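Long-range contact in putative nucleoprotein (Infectious salmon anemia virus, PDB 4EWC), which encapsidates the negative-strand viral RNA, shielding it from nucleases and forming the ribonucleoprotein template for transcription and replication: residues Ala232-Arg244 against Ala251-Leu263. Residues are numbered along the deposited sequence; the frame is centred on the assembly and turned at random.
Sequences AFRQSRPKRSDYR and ATESSISNQCMAL
Glu253, in the first turn of helix 253-269, meets two basic side chains that follow helix 226-236, a worked example of one carboxylate gathering charges from a loop. Its OE2 accepts from Arg237 NE at 3.0 Å through the anti lone pair, in a somewhat bent bond (145° at the hydrogen) from a guanidinium plane nearly perpendicular to the carboxylate. Its OE1 lies 3.5 Å from Lys239 NZ, a longer salt bridge, the two side chains running alongside each other. Glu253 presents both oxygens from an extended chain, CG anti to the backbone N (chi1 167°). Arg237, also stretched out, brings NH1 to 2.9 Å from Ser257 OG, one turn further along the helix. The same hydroxyl oxygen sits 3.3 Å from Phe233 CZ, while Arg237 CD lies above a face of the Phe233 ring, toward its rim, and the selenium of Met261, a selenomethionine, makes an oblique Met-aromatic contact.

Beside the charged cluster Tyr243 packs on Ile256, whose CG2 stands almost squarely over the centre of the ring, a CH-pi contact of 3.4 Å to the centroid; Ile256 CD1 lies nearest Tyr243 CD2. Ala251 O lies over one face of the Arg240 guanidinium. One water, at the edge of the Tyr243 ring and in its plane, donates to Pro238 O and Glu253 O, bridging loop and helix backbone.

Further bonds surround these groups: Thr252 OG1 caps the helix by accepting from Ser255 N, and Asp242 OD2 accepts from Lys239 N (2.8 Å). Arg234, whose CD lies over one face of the Arg237 guanidinium, toward its rim, is salt-bridged to Asp188 of helix 174-188. A loop thus joins helix 226-236 to helix 253-269 and drapes a probable nuclear localization signal, Arg237-Pro238-Lys239-Arg240, along an N-capped helix start.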
# COMPACT_ATOMS: atom_id res chain seq x y z
N ALA A 232 7.86 43.54 14.13
CA ALA A 232 8.79 42.61 14.76
C ALA A 232 9.40 41.70 13.70
O ALA A 232 10.62 41.48 13.66
CB ALA A 232 8.08 41.78 15.81
N PHE A 233 8.54 41.19 12.83
CA PHE A 233 8.97 40.39 11.69
C PHE A 233 9.93 41.16 10.76
O PHE A 233 11.05 40.71 10.51
CB PHE A 233 7.74 39.86 10.94
CG PHE A 233 8.08 39.12 9.68
CD1 PHE A 233 8.95 38.04 9.71
CD2 PHE A 233 7.51 39.49 8.45
CE1 PHE A 233 9.25 37.35 8.54
CE2 PHE A 233 7.80 38.80 7.28
CZ PHE A 233 8.67 37.73 7.32
N ARG A 234 9.51 42.32 10.26
CA ARG A 234 10.32 43.12 9.32
C ARG A 234 11.72 43.50 9.84
O ARG A 234 12.64 43.72 9.05
CB ARG A 234 9.56 44.38 8.91
CG ARG A 234 8.22 44.14 8.25
CD ARG A 234 8.39 43.47 6.91
NE ARG A 234 7.10 43.06 6.33
CZ ARG A 234 6.38 43.80 5.49
NH1 ARG A 234 6.82 45.00 5.13
NH2 ARG A 234 5.23 43.35 5.01
N GLN A 235 11.87 43.59 11.15
CA GLN A 235 13.13 43.97 11.76
C GLN A 235 13.98 42.78 12.11
O GLN A 235 15.21 42.85 12.08
CB GLN A 235 12.87 44.76 13.03
CG GLN A 235 12.28 46.09 12.74
CD GLN A 235 12.50 47.08 13.85
OE1 GLN A 235 12.94 46.71 14.94
NE2 GLN A 235 12.22 48.35 13.58
N SER A 236 13.31 41.69 12.46
CA SER A 236 14.02 40.50 12.88
C SER A 236 14.56 39.70 11.72
O SER A 236 15.54 38.99 11.88
CB SER A 236 13.10 39.60 13.71
OG SER A 236 12.70 40.26 14.89
N ARG A 237 13.92 39.80 10.56
CA ARG A 237 14.28 38.92 9.46
C ARG A 237 15.64 39.30 8.83
O ARG A 237 16.11 40.42 9.02
CB ARG A 237 13.16 38.88 8.43
CG ARG A 237 12.86 40.20 7.79
CD ARG A 237 11.67 40.11 6.87
NE ARG A 237 11.49 41.38 6.19
CZ ARG A 237 10.58 41.62 5.25
NH1 ARG A 237 9.74 40.67 4.86
NH2 ARG A 237 10.52 42.82 4.72
N PRO A 238 16.27 38.35 8.11
CA PRO A 238 17.62 38.66 7.61
C PRO A 238 17.61 39.87 6.67
O PRO A 238 16.57 40.16 6.04
CB PRO A 238 18.02 37.39 6.84
CG PRO A 238 17.09 36.32 7.32
CD PRO A 238 15.81 37.03 7.64
N LYS A 239 18.74 40.57 6.61
CA LYS A 239 18.89 41.72 5.73
C LYS A 239 19.35 41.24 4.37
O LYS A 239 19.79 40.10 4.23
CB LYS A 239 19.90 42.71 6.29
CG LYS A 239 19.55 43.32 7.66
CD LYS A 239 18.38 44.29 7.57
CE LYS A 239 17.21 43.79 8.42
NZ LYS A 239 16.09 44.77 8.56
N ARG A 240 19.26 42.11 3.37
CA ARG A 240 19.74 41.79 2.03
C ARG A 240 21.18 41.28 2.01
O ARG A 240 21.53 40.41 1.20
CB ARG A 240 19.58 43.00 1.10
CG ARG A 240 20.48 43.00 -0.14
CD ARG A 240 19.79 42.42 -1.36
NE ARG A 240 20.73 42.20 -2.47
CZ ARG A 240 20.69 42.85 -3.64
NH1 ARG A 240 19.75 43.76 -3.90
NH2 ARG A 240 21.58 42.56 -4.57
N SER A 241 22.01 41.82 2.90
CA SER A 241 23.43 41.45 2.91
C SER A 241 23.65 40.12 3.59
O SER A 241 24.64 39.44 3.33
CB SER A 241 24.31 42.55 3.55
OG SER A 241 23.95 42.76 4.90
N ASP A 242 22.71 39.75 4.45
CA ASP A 242 22.80 38.49 5.17
C ASP A 242 22.68 37.28 4.23
O ASP A 242 23.35 36.27 4.42
CB ASP A 242 21.74 38.44 6.28
CG ASP A 242 22.03 39.42 7.40
OD1 ASP A 242 23.23 39.65 7.68
OD2 ASP A 242 21.07 39.95 8.01
N TYR A 243 21.83 37.42 3.20
CA TYR A 243 21.58 36.35 2.24
C TYR A 243 22.71 36.12 1.23
O TYR A 243 23.43 37.05 0.86
CB TYR A 243 20.31 36.64 1.44
CG TYR A 243 19.03 36.73 2.23
CD1 TYR A 243 18.56 35.64 2.95
CD2 TYR A 243 18.26 37.89 2.21
CE1 TYR A 243 17.37 35.71 3.66
CE2 TYR A 243 17.06 37.97 2.91
CZ TYR A 243 16.62 36.88 3.63
OH TYR A 243 15.44 36.94 4.33
N ARG A 244 22.84 34.89 0.76
CA ARG A 244 23.65 34.58 -0.41
C ARG A 244 22.82 34.75 -1.67
O ARG A 244 21.77 34.12 -1.83
CB ARG A 244 24.20 33.15 -0.35
CG ARG A 244 25.07 32.90 0.86
CD ARG A 244 25.68 31.53 0.76
NE ARG A 244 26.30 31.13 2.02
CZ ARG A 244 26.68 29.90 2.31
NH1 ARG A 244 26.50 28.92 1.43
NH2 ARG A 244 27.23 29.64 3.47
N ALA A 251 17.49 40.51 -6.39
CA ALA A 251 16.84 40.09 -5.15
C ALA A 251 16.96 41.10 -4.02
O ALA A 251 18.02 41.66 -3.80
CB ALA A 251 17.38 38.73 -4.71
N THR A 252 15.87 41.33 -3.31
CA THR A 252 15.91 42.25 -2.18
C THR A 252 15.58 41.52 -0.88
O THR A 252 15.36 40.30 -0.88
CB THR A 252 14.96 43.44 -2.40
OG1 THR A 252 13.61 42.96 -2.45
CG2 THR A 252 15.29 44.15 -3.70
N GLU A 253 15.60 42.27 0.23
CA GLU A 253 15.26 41.71 1.53
C GLU A 253 13.83 41.17 1.51
O GLU A 253 13.59 40.03 1.87
CB GLU A 253 15.40 42.75 2.65
CG GLU A 253 14.76 42.27 3.96
CD GLU A 253 14.76 43.29 5.08
OE1 GLU A 253 15.65 44.16 5.10
OE2 GLU A 253 13.88 43.19 5.97
N SER A 254 12.90 42.02 1.09
CA SER A 254 11.50 41.67 0.94
C SER A 254 11.36 40.46 0.01
O SER A 254 10.63 39.51 0.32
CB SER A 254 10.73 42.85 0.37
OG SER A 254 9.41 42.50 0.04
N SER A 255 12.07 40.52 -1.10
CA SER A 255 12.01 39.50 -2.15
C SER A 255 12.35 38.11 -1.63
O SER A 255 11.63 37.14 -1.90
CB SER A 255 12.97 39.89 -3.30
OG SER A 255 13.51 38.76 -3.98
N ILE A 256 13.43 38.02 -0.87
CA ILE A 256 13.88 36.73 -0.37
C ILE A 256 12.98 36.26 0.77
O ILE A 256 12.61 35.08 0.84
CB ILE A 256 15.37 36.80 0.01
CG1 ILE A 256 16.18 37.23 -1.22
CG2 ILE A 256 15.86 35.47 0.53
CD1 ILE A 256 17.65 37.28 -1.01
N SER A 257 12.62 37.19 1.65
CA SER A 257 11.66 36.92 2.70
C SER A 257 10.43 36.23 2.07
O SER A 257 10.04 35.14 2.48
CB SER A 257 11.25 38.22 3.41
OG SER A 257 10.53 37.94 4.62
N ASN A 258 9.88 36.84 1.03
CA ASN A 258 8.76 36.25 0.33
C ASN A 258 9.02 34.85 -0.25
O ASN A 258 8.15 33.98 -0.19
CB ASN A 258 8.20 37.22 -0.71
CG ASN A 258 7.64 38.49 -0.08
OD1 ASN A 258 7.39 38.52 1.12
ND2 ASN A 258 7.45 39.53 -0.88
N GLN A 259 10.22 34.60 -0.76
CA GLN A 259 10.54 33.25 -1.22
C GLN A 259 10.47 32.24 -0.07
O GLN A 259 9.88 31.17 -0.21
CB GLN A 259 11.93 33.22 -1.87
CG GLN A 259 12.01 33.95 -3.18
CD GLN A 259 13.42 33.94 -3.75
OE1 GLN A 259 14.37 34.30 -3.08
NE2 GLN A 259 13.55 33.53 -5.01
N CYS A 260 11.08 32.58 1.06
CA CYS A 260 11.04 31.77 2.27
C CYS A 260 9.62 31.55 2.80
O CYS A 260 9.23 30.44 3.20
CB CYS A 260 11.90 32.42 3.37
SG CYS A 260 13.69 32.51 2.99
N MSE A 261 8.83 32.62 2.81
CA MSE A 261 7.45 32.51 3.25
C MSE A 261 6.63 31.61 2.30
O MSE A 261 5.81 30.84 2.73
CB MSE A 261 6.83 33.90 3.45
CG MSE A 261 7.38 34.61 4.67
SE MSE A 261 6.72 33.71 6.32
CE MSE A 261 4.85 34.10 6.11
N ALA A 262 6.92 31.67 1.01
CA ALA A 262 6.31 30.75 0.07
C ALA A 262 6.67 29.29 0.37
O ALA A 262 5.81 28.41 0.30
CB ALA A 262 6.68 31.11 -1.37
N LEU A 263 7.92 29.04 0.73
CA LEU A 263 8.37 27.67 0.99
C LEU A 263 7.75 27.13 2.27
O LEU A 263 7.32 25.96 2.33
CB LEU A 263 9.90 27.61 1.06
CG LEU A 263 10.58 27.88 -0.28
CD1 LEU A 263 12.10 28.01 -0.12
CD2 LEU A 263 10.24 26.76 -1.24
O HOH W 1 14.46 39.15 4.70